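Local coordinates for S12 family peptidase (Streptomyces sp. 82F2, PDB 3WWX), which probably hydrolyses amide bonds with preference for D-configured substrates, as a D-stereospecific amidohydrolase of the beta-lactamase-like S12 peptidase family, at residues R43-Y49 and A323-N327; L192-P198 and M240-D246; S209-S213 and H224-T228. All coordinates share one frame; numbering follows the deposited sequence.

Interaction 1 (R43-Y49 and A323-N327); sequences RGGDDRY and AGNFN
Asn325 meets both Tyr49 and Arg43, each in a different way. Its side chain runs over the face of the Tyr49 ring. CB of Asn325 sits 3.3 Å from the centroid of the Tyr49 ring, 2° off the normal, a CH-pi contact. The amide plane is nearly parallel to the ring, and the two stack. CG of Tyr49 lies between its backbone N and carbonyl carbon (chi1 45°), which swings the ring toward Asn325, and chi2 turns its face to the amide.

Arg43 comes at the same amide end-on, with its guanidinium plane 86° from the amide plane. Both terminal nitrogens bind one oxygen: NH1 of Arg43 is 3.0 Å from OD1 of Asn325, on a lone pair in the carbonyl plane. NH2 of Arg43 is 2.9 Å from OD1 of Asn325 but stands above that plane. CB of Asn327 lies over one face of the guanidinium.

NE of Arg43 forms a salt bridge with OD2 of Asp47 at 2.8 Å. OD2 of Asp47 also accepts from N of Gly44, at 3.0 Å. Ser209 OG bonds this oxygen too, and Arg43 NH1 also bonds Gly24 O. The ND2 of Asn325 is bound by Ser308 and Ser310, and the Tyr49 hydroxyl by Ser244. With both ends of the amide engaged, the orientation of Asn325 is well defined. The Asp47 carboxylate probably balances the charge of Arg43.

Interaction 2 (L192-P198 and M240-D246); sequences LRATTVP and MISDSRD
Leu192 meets Asp246 at the start of the segment 192-198. Leu192 CB lies 3.4 Å from OD2 of Asp246, and the two side chains run alongside each other, pointing opposite ways. Leu192 also opens a type I turn that ends at Thr195. At Arg193 the side chain leads away, but a water joins its backbone N to OD1 of Asp246.

Ala194 turns its backbone N to OD2 of Asp246 at 2.8 Å, on the syn side of the carboxylate. Its CB packs against the carboxylates of both Asp243 and Asp246.

Thr195 completes the grip. Thr195 OG1 donates to OD2 of Asp246 at 2.7 Å and takes the anti lone pair. Thr195 OG1 also accepts from OG of Ser242 at 2.8 Å, so the hydroxyls form a relay that ends on the carboxylate. CG2 of Thr195 is anti to its backbone N (chi1 -58° for OG1), and this methyl reaches CE of Met240 at 3.5 Å.

At Thr196 the chain forms a single antiparallel bridge with Ile241. Thr196 N bonds to O of Ile241 at 2.9 Å, and N of Ile241 returns to O of Thr196 at 3.0 Å. Further on, Val197 CG2 touches Met240 CG, and its side chain also packs on helix 178-187. Pro198 CG touches CD1 of Ile241 at 4.0 Å.

Asp243 caps helix 244-255. Its OD1 accepts a nearly straight bond from N of Asp246 and a weak one from N of Arg245. Strand 241-242 also pairs with strand 49-50 through Ser242 and Tyr49. Asp246, in the first turn of a helix N-capped by Asp243, thus holds the 192-195 turn within the beta-lactamase-like fold of the family.

Interaction 3 (S209-S213 and H224-T228); sequences SPAYS and HDVST
Ser213 and His224 form a hydrogen-bonded antiparallel pair. N of His224 bonds to O of Ser213 at 2.8 Å, and N of Ser213 to O of His224 at 3.0 Å. The imidazole of His224 places its edge near the same carbonyl, with CD2 of His224 3.4 Å from O of Ser213. CG of His224 is anti to its carbonyl carbon (chi1 -55°), which brings the ring beside O of Ser213.

Next comes the non-hydrogen-bonded pair Tyr212 and Asp225. Here CA of Tyr212 approaches O of His224 at 3.2 Å in a CA-H...O contact. The side chains of Tyr212 and Asp225 point to one face of the sheet, those of Ser213 and His224 to the other. Beyond this pair, N of Val226 bonds to O of Ala211 at 2.8 Å. The two methyls of Val226 pack against CB of Ser213.

The last bond uses a side chain. N of Ala211 donates to OG of Ser227 at 2.9 Å, with an N-H...O angle of 158°. OG of Ser227 in turn donates to OD1 of Asp225 at 2.7 Å. OD1 of Asp225 also accepts from N of Ser227 at 3.0 Å, which makes an Asx turn. The carboxylate therefore fixes the serine hydroxyl that receives Ala211.

Further out, Tyr212 pairs through its backbone with Asn327, and Pro210 O accepts from the Asn327 side chain. Arg130 binds the carbonyls of Asp225 and Thr228. OG of Ser213 is hydrogen-bonded to Asp329 and to Leu215 N, and the octane 1,8-diamine touches Ser213. This is a beta hairpin of two-residue strands with a long connection. Ala211 N to Ser227 OG extends it beyond its last backbone bond, and one strand contributes Ser213 to the ligand pocket.

Interactions 1 and 2 are buried, while interaction 3 is partly buried and contributes Ser213 to the ligand pocket. Interaction 1 sets a loop against strand 320-326 of the large sheet, and its chemistry is that of side chains. Interaction 2 mixes backbone pairing with a carboxylate at a helix start. Interaction 3 relies mainly on backbone bonds within a hairpin. Residues 43-49 touch both other contacts: Tyr49 meets Ser242 and Ser244 of interaction 2, and Asp47 meets Ser209 of interaction 3. Asn327 also joins interactions 1 and 3 through Tyr212. Interactions 2 and 3 do not touch; their nearest atoms are about 7 Å apart.

Interaction 1 (R43-Y49 and A323-N327)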
ATOM      1  N   ARG A  43     -15.159  -2.530  16.955  1.00 13.69           N
ATOM      2  CA  ARG A  43     -13.813  -2.825  16.490  1.00 14.47           C
ATOM      3  C   ARG A  43     -12.946  -3.286  17.629  1.00 14.25           C
ATOM      4  O   ARG A  43     -13.130  -2.825  18.773  1.00 15.33           O
ATOM      5  CB  ARG A  43     -13.198  -1.577  15.856  1.00 12.98           C
ATOM      6  CG  ARG A  43     -12.154  -1.893  14.801  1.00 13.33           C
ATOM      7  CD  ARG A  43     -12.791  -2.464  13.530  1.00 11.39           C
ATOM      8  NE  ARG A  43     -11.765  -3.159  12.723  1.00 11.57           N
ATOM      9  CZ  ARG A  43     -11.090  -2.619  11.708  1.00 11.42           C
ATOM     10  NH1 ARG A  43     -11.318  -1.391  11.302  1.00 10.81           N
ATOM     11  NH2 ARG A  43     -10.162  -3.336  11.078  1.00 10.53           N
ATOM     12  N   GLY A  44     -12.012  -4.187  17.336  1.00 13.24           N
ATOM     13  CA  GLY A  44     -11.028  -4.661  18.299  1.00 11.98           C
ATOM     14  C   GLY A  44      -9.645  -4.077  18.023  1.00 12.23           C
ATOM     15  O   GLY A  44      -9.268  -3.870  16.867  1.00 12.12           O
ATOM     16  N   GLY A  45      -8.885  -3.812  19.076  1.00 12.03           N
ATOM     17  CA  GLY A  45      -7.621  -3.108  18.916  1.00 12.62           C
ATOM     18  C   GLY A  45      -6.572  -3.909  18.170  1.00 11.06           C
ATOM     19  O   GLY A  45      -5.677  -3.330  17.572  1.00 12.14           O
ATOM     20  N   ASP A  46      -6.677  -5.234  18.214  1.00 12.00           N
ATOM     21  CA  ASP A  46      -5.757  -6.132  17.521  1.00 11.91           C
ATOM     22  C   ASP A  46      -6.328  -6.663  16.195  1.00 10.36           C
ATOM     23  O   ASP A  46      -5.799  -7.625  15.618  1.00 10.59           O
ATOM     24  CB  ASP A  46      -5.389  -7.285  18.442  1.00 14.34           C
ATOM     25  CG  ASP A  46      -4.637  -6.810  19.684  1.00 17.68           C
ATOM     26  OD1 ASP A  46      -3.682  -6.017  19.554  1.00 18.19           O
ATOM     27  OD2 ASP A  46      -5.028  -7.223  20.802  1.00 24.63           O
ATOM     28  N   ASP A  47      -7.391  -6.030  15.712  1.00 11.23           N
ATOM     29  CA  ASP A  47      -8.010  -6.476  14.455  1.00  9.53           C
ATOM     30  C   ASP A  47      -7.002  -6.481  13.313  1.00 10.42           C
ATOM     31  O   ASP A  47      -6.191  -5.541  13.138  1.00 10.80           O
ATOM     32  CB  ASP A  47      -9.215  -5.630  14.048  1.00 11.28           C
ATOM     33  CG  ASP A  47     -10.480  -5.948  14.848  1.00  9.46           C
ATOM     34  OD1 ASP A  47     -10.439  -6.859  15.710  1.00 13.55           O
ATOM     35  OD2 ASP A  47     -11.490  -5.254  14.607  1.00 12.05           O
ATOM     36  N   ARG A  48      -7.087  -7.542  12.528  1.00  9.90           N
ATOM     37  CA  ARG A  48      -6.301  -7.683  11.313  1.00  9.07           C
ATOM     38  C   ARG A  48      -7.153  -7.214  10.151  1.00 10.09           C
ATOM     39  O   ARG A  48      -8.375  -7.392  10.145  1.00 11.40           O
ATOM     40  CB  ARG A  48      -5.865  -9.146  11.152  1.00 10.83           C
ATOM     41  CG  ARG A  48      -4.971  -9.596  12.321  1.00 12.55           C
ATOM     42  CD  ARG A  48      -4.461 -11.044  12.286  1.00 13.32           C
ATOM     43  NE  ARG A  48      -3.722 -11.301  13.518  1.00 15.59           N
ATOM     44  CZ  ARG A  48      -3.063 -12.421  13.814  1.00 18.62           C
ATOM     45  NH1 ARG A  48      -3.012 -13.414  12.971  1.00 17.68           N
ATOM     46  NH2 ARG A  48      -2.435 -12.527  14.974  1.00 23.46           N
ATOM     47  N   TYR A  49      -6.509  -6.626   9.158  1.00  9.02           N
ATOM     48  CA  TYR A  49      -7.212  -6.019   8.041  1.00  8.01           C
ATOM     49  C   TYR A  49      -6.365  -6.064   6.787  1.00  8.56           C
ATOM     50  O   TYR A  49      -5.135  -6.219   6.830  1.00  8.62           O
ATOM     51  CB  TYR A  49      -7.621  -4.576   8.383  1.00 10.09           C
ATOM     52  CG  TYR A  49      -6.549  -3.727   9.059  1.00  9.88           C
ATOM     53  CD1 TYR A  49      -6.445  -3.679  10.432  1.00  8.97           C
ATOM     54  CD2 TYR A  49      -5.662  -2.970   8.323  1.00 10.27           C
ATOM     55  CE1 TYR A  49      -5.497  -2.889  11.059  1.00  9.25           C
ATOM     56  CE2 TYR A  49      -4.687  -2.191   8.940  1.00  9.41           C
ATOM     57  CZ  TYR A  49      -4.616  -2.148  10.310  1.00  9.72           C
ATOM     58  OH  TYR A  49      -3.672  -1.343  10.936  1.00 10.25           O
ATOM     59  N   ALA A 323      -0.399   3.384  13.043  1.00  9.60           N
ATOM     60  CA  ALA A 323      -1.049   2.600  11.979  1.00  9.67           C
ATOM     61  C   ALA A 323      -2.481   2.382  12.375  1.00 10.79           C
ATOM     62  O   ALA A 323      -2.809   2.357  13.556  1.00 11.16           O
ATOM     63  CB  ALA A 323      -0.341   1.266  11.758  1.00 10.17           C
ATOM     64  N   GLY A 324      -3.356   2.227  11.397  1.00 10.23           N
ATOM     65  CA  GLY A 324      -4.756   1.998  11.718  1.00  9.49           C
ATOM     66  C   GLY A 324      -5.605   1.692  10.513  1.00  9.58           C
ATOM     67  O   GLY A 324      -5.124   1.647   9.385  1.00  9.66           O
ATOM     68  N   ASN A 325      -6.902   1.541  10.766  1.00  9.97           N
ATOM     69  CA  ASN A 325      -7.828   1.060   9.748  1.00 10.32           C
ATOM     70  C   ASN A 325      -9.253   1.510  10.010  1.00 10.11           C
ATOM     71  O   ASN A 325      -9.715   1.497  11.168  1.00 10.67           O
ATOM     72  CB  ASN A 325      -7.778  -0.475   9.682  1.00  9.22           C
ATOM     73  CG  ASN A 325      -8.650  -1.043   8.566  1.00 10.21           C
ATOM     74  OD1 ASN A 325      -9.753  -1.547   8.798  1.00  9.77           O
ATOM     75  ND2 ASN A 325      -8.166  -0.955   7.335  1.00  9.27           N
ATOM     76  N   PHE A 326      -9.942   1.859   8.929  1.00  9.20           N
ATOM     77  CA  PHE A 326     -11.389   2.029   8.922  1.00 10.28           C
ATOM     78  C   PHE A 326     -11.982   0.893   8.107  1.00  9.90           C
ATOM     79  O   PHE A 326     -11.492   0.595   7.015  1.00 10.50           O
ATOM     80  CB  PHE A 326     -11.782   3.337   8.227  1.00 11.25           C
ATOM     81  CG  PHE A 326     -11.178   4.588   8.828  1.00 10.38           C
ATOM     82  CD1 PHE A 326     -10.900   4.681  10.177  1.00 12.33           C
ATOM     83  CD2 PHE A 326     -10.944   5.677   8.023  1.00 13.52           C
ATOM     84  CE1 PHE A 326     -10.368   5.844  10.711  1.00 13.77           C
ATOM     85  CE2 PHE A 326     -10.414   6.861   8.551  1.00 14.27           C
ATOM     86  CZ  PHE A 326     -10.135   6.931   9.897  1.00 12.39           C
ATOM     87  N   ASN A 327     -13.086   0.301   8.581  1.00  9.65           N
ATOM     88  CA  ASN A 327     -13.735  -0.811   7.865  1.00 10.50           C
ATOM     89  C   ASN A 327     -14.928  -0.357   7.016  1.00 10.84           C
ATOM     90  O   ASN A 327     -15.850  -1.138   6.739  1.00 11.53           O
ATOM     91  CB  ASN A 327     -14.121  -1.937   8.815  1.00 10.33           C
ATOM     92  CG  ASN A 327     -15.192  -1.538   9.793  1.00 10.45           C
ATOM     93  OD1 ASN A 327     -15.561  -0.366   9.890  1.00 11.60           O
ATOM     94  ND2 ASN A 327     -15.720  -2.528  10.509  1.00 11.97           N
TER

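Interaction 2 (L192-P198 and M240-D246)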
ATOM      1  N   LEU A 192       6.814 -10.623  12.287  1.00 13.66           N
ATOM      2  CA  LEU A 192       5.485 -10.034  12.036  1.00 13.23           C
ATOM      3  C   LEU A 192       4.406 -11.113  12.016  1.00 13.72           C
ATOM      4  O   LEU A 192       3.940 -11.547  10.945  1.00 13.91           O
ATOM      5  CB  LEU A 192       5.473  -9.259  10.728  1.00 12.00           C
ATOM      6  CG  LEU A 192       6.550  -8.188  10.579  1.00 10.80           C
ATOM      7  CD1 LEU A 192       6.325  -7.422   9.308  1.00 14.53           C
ATOM      8  CD2 LEU A 192       6.553  -7.219  11.770  1.00 11.14           C
ATOM      9  N   ARG A 193       4.013 -11.527  13.217  1.00 15.88           N
ATOM     10  CA  ARG A 193       3.180 -12.698  13.403  1.00 16.32           C
ATOM     11  C   ARG A 193       1.723 -12.508  12.984  1.00 15.28           C
ATOM     12  O   ARG A 193       0.980 -13.479  12.922  1.00 19.78           O
ATOM     13  CB  ARG A 193       3.254 -13.138  14.869  1.00 20.13           C
ATOM     14  CG  ARG A 193       4.613 -13.728  15.220  1.00 30.21           C
ATOM     15  CD  ARG A 193       4.817 -13.945  16.711  1.00 43.34           C
ATOM     16  NE  ARG A 193       6.236 -13.822  17.050  1.00 52.65           N
ATOM     17  CZ  ARG A 193       6.769 -14.144  18.223  1.00 55.89           C
ATOM     18  NH1 ARG A 193       6.008 -14.627  19.198  1.00 66.23           N
ATOM     19  NH2 ARG A 193       8.074 -13.990  18.418  1.00 48.16           N
ATOM     20  N   ALA A 194       1.313 -11.267  12.706  1.00 12.68           N
ATOM     21  CA  ALA A 194      -0.055 -10.987  12.275  1.00 11.41           C
ATOM     22  C   ALA A 194      -0.099 -10.586  10.794  1.00 11.66           C
ATOM     23  O   ALA A 194      -1.134 -10.124  10.310  1.00 12.02           O
ATOM     24  CB  ALA A 194      -0.651  -9.860  13.116  1.00 11.72           C
ATOM     25  N   THR A 195       1.005 -10.779  10.086  1.00 10.78           N
ATOM     26  CA  THR A 195       1.160 -10.289   8.717  1.00 10.13           C
ATOM     27  C   THR A 195       1.295 -11.433   7.726  1.00 12.23           C
ATOM     28  O   THR A 195       2.133 -12.327   7.915  1.00 12.39           O
ATOM     29  CB  THR A 195       2.394  -9.375   8.627  1.00 10.25           C
ATOM     30  OG1 THR A 195       2.231  -8.298   9.554  1.00  9.32           O
ATOM     31  CG2 THR A 195       2.522  -8.759   7.253  1.00 11.61           C
ATOM     32  N   THR A 196       0.462 -11.407   6.683  1.00 10.73           N
ATOM     33  CA  THR A 196       0.431 -12.480   5.710  1.00 11.06           C
ATOM     34  C   THR A 196       0.288 -11.960   4.283  1.00 12.46           C
ATOM     35  O   THR A 196      -0.140 -10.818   4.037  1.00 10.54           O
ATOM     36  CB  THR A 196      -0.711 -13.475   5.993  1.00 13.92           C
ATOM     37  OG1 THR A 196      -1.956 -12.787   5.966  1.00 15.85           O
ATOM     38  CG2 THR A 196      -0.553 -14.146   7.350  1.00 16.25           C
ATOM     39  N   VAL A 197       0.724 -12.802   3.350  1.00 11.72           N
ATOM     40  CA  VAL A 197       0.606 -12.580   1.915  1.00 11.64           C
ATOM     41  C   VAL A 197      -0.329 -13.693   1.452  1.00 11.54           C
ATOM     42  O   VAL A 197       0.108 -14.823   1.212  1.00 13.09           O
ATOM     43  CB  VAL A 197       1.976 -12.695   1.208  1.00 11.48           C
ATOM     44  CG1 VAL A 197       1.874 -12.282  -0.229  1.00 12.59           C
ATOM     45  CG2 VAL A 197       3.027 -11.856   1.934  1.00 14.45           C
ATOM     46  N   PRO A 198      -1.632 -13.412   1.400  1.00 10.21           N
ATOM     47  CA  PRO A 198      -2.619 -14.488   1.232  1.00 10.41           C
ATOM     48  C   PRO A 198      -2.685 -15.151  -0.150  1.00 11.95           C
ATOM     49  O   PRO A 198      -3.204 -16.256  -0.273  1.00 11.46           O
ATOM     50  CB  PRO A 198      -3.948 -13.794   1.545  1.00 11.15           C
ATOM     51  CG  PRO A 198      -3.691 -12.347   1.268  1.00 11.95           C
ATOM     52  CD  PRO A 198      -2.264 -12.108   1.669  1.00  9.62           C
ATOM     53  N   MET A 240      -1.660  -7.651   0.925  1.00  8.20           N
ATOM     54  CA  MET A 240      -1.276  -8.112   2.269  1.00  7.10           C
ATOM     55  C   MET A 240      -2.326  -7.869   3.352  1.00  7.71           C
ATOM     56  O   MET A 240      -3.158  -6.973   3.246  1.00  7.63           O
ATOM     57  CB  MET A 240       0.080  -7.532   2.662  1.00  9.21           C
ATOM     58  CG  MET A 240       1.190  -8.130   1.816  1.00  8.74           C
ATOM     59  SD  MET A 240       2.815  -7.441   2.130  1.00  9.83           S
ATOM     60  CE  MET A 240       3.032  -7.907   3.858  1.00 10.88           C
ATOM     61  N   ILE A 241      -2.254  -8.684   4.403  1.00  8.51           N
ATOM     62  CA  ILE A 241      -3.076  -8.542   5.596  1.00  8.22           C
ATOM     63  C   ILE A 241      -2.143  -8.323   6.768  1.00  8.81           C
ATOM     64  O   ILE A 241      -1.096  -8.960   6.835  1.00  9.62           O
ATOM     65  CB  ILE A 241      -3.952  -9.797   5.836  1.00  9.11           C
ATOM     66  CG1 ILE A 241      -4.865 -10.027   4.618  1.00  9.67           C
ATOM     67  CG2 ILE A 241      -4.778  -9.654   7.120  1.00  9.94           C
ATOM     68  CD1 ILE A 241      -5.603 -11.395   4.623  1.00 11.29           C
ATOM     69  N   SER A 242      -2.490  -7.407   7.671  1.00  8.48           N
ATOM     70  CA  SER A 242      -1.655  -7.144   8.835  1.00  8.69           C
ATOM     71  C   SER A 242      -2.523  -6.591   9.965  1.00 11.06           C
ATOM     72  O   SER A 242      -3.735  -6.600   9.900  1.00 10.65           O
ATOM     73  CB  SER A 242      -0.511  -6.191   8.466  1.00  9.05           C
ATOM     74  OG  SER A 242       0.474  -6.140   9.487  1.00  9.49           O
ATOM     75  N   ASP A 243      -1.883  -6.134  11.030  1.00  9.29           N
ATOM     76  CA  ASP A 243      -2.571  -5.426  12.095  1.00 10.13           C
ATOM     77  C   ASP A 243      -1.822  -4.126  12.392  1.00  9.78           C
ATOM     78  O   ASP A 243      -0.818  -3.793  11.747  1.00  9.51           O
ATOM     79  CB  ASP A 243      -2.800  -6.299  13.339  1.00 10.18           C
ATOM     80  CG  ASP A 243      -1.548  -6.543  14.162  1.00  9.82           C
ATOM     81  OD1 ASP A 243      -0.474  -6.028  13.821  1.00 10.88           O
ATOM     82  OD2 ASP A 243      -1.667  -7.296  15.159  1.00 12.05           O
ATOM     83  N   SER A 244      -2.318  -3.370  13.352  1.00  9.87           N
ATOM     84  CA  SER A 244      -1.788  -2.035  13.599  1.00  9.22           C
ATOM     85  C   SER A 244      -0.472  -2.062  14.368  1.00 10.81           C
ATOM     86  O   SER A 244       0.204  -1.055  14.408  1.00 12.62           O
ATOM     87  CB  SER A 244      -2.798  -1.204  14.374  1.00 10.09           C
ATOM     88  OG  SER A 244      -4.059  -1.166  13.709  1.00 11.32           O
ATOM     89  N   ARG A 245      -0.142  -3.196  14.965  1.00 10.41           N
ATOM     90  CA  ARG A 245       1.149  -3.384  15.631  1.00 10.84           C
ATOM     91  C   ARG A 245       2.248  -3.709  14.617  1.00  9.28           C
ATOM     92  O   ARG A 245       3.272  -3.017  14.539  1.00 11.06           O
ATOM     93  CB  ARG A 245       1.057  -4.504  16.654  1.00 10.03           C
ATOM     94  CG  ARG A 245       2.318  -4.709  17.476  1.00 13.02           C
ATOM     95  CD  ARG A 245       2.179  -5.829  18.471  1.00 19.67           C
ATOM     96  NE  ARG A 245       3.368  -5.906  19.322  1.00 21.93           N
ATOM     97  CZ  ARG A 245       3.507  -6.746  20.344  1.00 38.73           C
ATOM     98  NH1 ARG A 245       2.529  -7.587  20.657  1.00 32.99           N
ATOM     99  NH2 ARG A 245       4.628  -6.743  21.056  1.00 39.62           N
ATOM    100  N   ASP A 246       2.029  -4.746  13.812  1.00  9.85           N
ATOM    101  CA  ASP A 246       3.028  -5.176  12.851  1.00 10.94           C
ATOM    102  C   ASP A 246       3.341  -4.069  11.852  1.00  9.49           C
ATOM    103  O   ASP A 246       4.470  -3.932  11.415  1.00 10.21           O
ATOM    104  CB  ASP A 246       2.537  -6.391  12.074  1.00  9.49           C
ATOM    105  CG  ASP A 246       2.681  -7.701  12.842  1.00 10.97           C
ATOM    106  OD1 ASP A 246       2.991  -7.694  14.058  1.00 12.22           O
ATOM    107  OD2 ASP A 246       2.450  -8.760  12.202  1.00 11.37           O
TER
HETATM  108  O   HOH W   1       3.612  -9.838  15.734  1.00 23.10           O

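Interaction 3 (S209-S213 and H224-T228)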
ATOM      1  N   SER A 209     -12.799  -7.599  12.387  1.00 11.84           N
ATOM      2  CA  SER A 209     -14.166  -7.173  12.239  1.00 11.37           C
ATOM      3  C   SER A 209     -14.530  -7.268  10.759  1.00 11.01           C
ATOM      4  O   SER A 209     -13.651  -7.387   9.909  1.00 12.03           O
ATOM      5  CB  SER A 209     -14.298  -5.728  12.727  1.00 12.15           C
ATOM      6  OG  SER A 209     -14.076  -5.650  14.132  1.00 14.03           O
ATOM      7  N   PRO A 210     -15.820  -7.164  10.437  1.00 11.76           N
ATOM      8  CA  PRO A 210     -16.201  -7.187   9.024  1.00 10.50           C
ATOM      9  C   PRO A 210     -15.657  -5.974   8.270  1.00 11.32           C
ATOM     10  O   PRO A 210     -15.259  -4.975   8.886  1.00 10.74           O
ATOM     11  CB  PRO A 210     -17.732  -7.137   9.064  1.00 14.25           C
ATOM     12  CG  PRO A 210     -18.111  -7.590  10.436  1.00 14.09           C
ATOM     13  CD  PRO A 210     -17.000  -7.089  11.316  1.00 13.42           C
ATOM     14  N   ALA A 211     -15.651  -6.054   6.944  1.00 11.26           N
ATOM     15  CA  ALA A 211     -15.266  -4.952   6.080  1.00  9.91           C
ATOM     16  C   ALA A 211     -16.454  -4.612   5.197  1.00  9.93           C
ATOM     17  O   ALA A 211     -17.100  -5.510   4.672  1.00 11.00           O
ATOM     18  CB  ALA A 211     -14.077  -5.365   5.224  1.00 10.51           C
ATOM     19  N   TYR A 212     -16.742  -3.319   5.042  1.00 10.23           N
ATOM     20  CA  TYR A 212     -17.955  -2.874   4.383  1.00 10.44           C
ATOM     21  C   TYR A 212     -17.671  -1.925   3.226  1.00 10.76           C
ATOM     22  O   TYR A 212     -16.793  -1.046   3.319  1.00 10.80           O
ATOM     23  CB  TYR A 212     -18.864  -2.147   5.374  1.00 11.18           C
ATOM     24  CG  TYR A 212     -19.287  -2.966   6.570  1.00  9.33           C
ATOM     25  CD1 TYR A 212     -20.353  -3.863   6.475  1.00 11.23           C
ATOM     26  CD2 TYR A 212     -18.645  -2.837   7.792  1.00 11.78           C
ATOM     27  CE1 TYR A 212     -20.753  -4.598   7.576  1.00 12.19           C
ATOM     28  CE2 TYR A 212     -19.037  -3.566   8.899  1.00 14.52           C
ATOM     29  CZ  TYR A 212     -20.100  -4.446   8.784  1.00 14.79           C
ATOM     30  OH  TYR A 212     -20.513  -5.163   9.884  1.00 15.55           O
ATOM     31  N   SER A 213     -18.448  -2.070   2.146  1.00 10.72           N
ATOM     32  CA  SER A 213     -18.327  -1.235   0.964  1.00 10.71           C
ATOM     33  C   SER A 213     -19.672  -0.972   0.321  1.00 12.15           C
ATOM     34  O   SER A 213     -20.595  -1.770   0.458  1.00 13.06           O
ATOM     35  CB  SER A 213     -17.429  -1.935  -0.064  1.00 11.47           C
ATOM     36  OG  SER A 213     -17.195  -1.137  -1.209  1.00 13.43           O
ATOM     37  N   HIS A 224     -22.426  -3.512   1.559  1.00 11.43           N
ATOM     38  CA  HIS A 224     -22.104  -4.922   1.389  1.00 11.19           C
ATOM     39  C   HIS A 224     -21.015  -5.312   2.345  1.00 11.31           C
ATOM     40  O   HIS A 224     -20.072  -4.539   2.578  1.00 10.73           O
ATOM     41  CB  HIS A 224     -21.576  -5.175  -0.024  1.00 11.13           C
ATOM     42  CG  HIS A 224     -22.495  -4.702  -1.100  1.00 10.70           C
ATOM     43  ND1 HIS A 224     -23.422  -5.523  -1.710  1.00 12.13           N
ATOM     44  CD2 HIS A 224     -22.634  -3.483  -1.667  1.00 11.64           C
ATOM     45  CE1 HIS A 224     -24.090  -4.827  -2.609  1.00 13.04           C
ATOM     46  NE2 HIS A 224     -23.633  -3.587  -2.603  1.00 13.42           N
ATOM     47  N   ASP A 225     -21.131  -6.516   2.886  1.00  9.94           N
ATOM     48  CA  ASP A 225     -20.038  -7.144   3.611  1.00 10.60           C
ATOM     49  C   ASP A 225     -19.069  -7.732   2.602  1.00 11.07           C
ATOM     50  O   ASP A 225     -19.359  -8.736   1.930  1.00 11.53           O
ATOM     51  CB  ASP A 225     -20.574  -8.244   4.522  1.00 12.01           C
ATOM     52  CG  ASP A 225     -19.518  -8.838   5.397  1.00 13.71           C
ATOM     53  OD1 ASP A 225     -18.359  -8.975   4.938  1.00 12.40           O
ATOM     54  OD2 ASP A 225     -19.847  -9.161   6.575  1.00 15.87           O
ATOM     55  N   VAL A 226     -17.909  -7.092   2.505  1.00  9.46           N
ATOM     56  CA  VAL A 226     -16.894  -7.442   1.531  1.00  9.80           C
ATOM     57  C   VAL A 226     -15.658  -8.048   2.194  1.00  9.11           C
ATOM     58  O   VAL A 226     -14.559  -8.021   1.637  1.00 10.28           O
ATOM     59  CB  VAL A 226     -16.512  -6.229   0.639  1.00  9.13           C
ATOM     60  CG1 VAL A 226     -17.697  -5.747  -0.132  1.00  9.03           C
ATOM     61  CG2 VAL A 226     -15.914  -5.090   1.455  1.00 11.09           C
ATOM     62  N   SER A 227     -15.848  -8.630   3.370  1.00  9.45           N
ATOM     63  CA  SER A 227     -14.721  -9.160   4.130  1.00  9.83           C
ATOM     64  C   SER A 227     -13.905 -10.157   3.322  1.00  8.92           C
ATOM     65  O   SER A 227     -12.672 -10.109   3.340  1.00  9.93           O
ATOM     66  CB  SER A 227     -15.207  -9.803   5.432  1.00 10.65           C
ATOM     67  OG  SER A 227     -15.980  -8.891   6.211  1.00 11.06           O
ATOM     68  N   THR A 228     -14.588 -11.066   2.634  1.00  9.42           N
ATOM     69  CA  THR A 228     -13.916 -12.110   1.878  1.00 10.12           C
ATOM     70  C   THR A 228     -13.841 -11.785   0.385  1.00  9.61           C
ATOM     71  O   THR A 228     -14.819 -11.397  -0.232  1.00 10.86           O
ATOM     72  CB  THR A 228     -14.607 -13.463   2.062  1.00  9.78           C
ATOM     73  OG1 THR A 228     -15.983 -13.359   1.673  1.00 11.12           O
ATOM     74  CG2 THR A 228     -14.528 -13.899   3.512  1.00 11.61           C
TER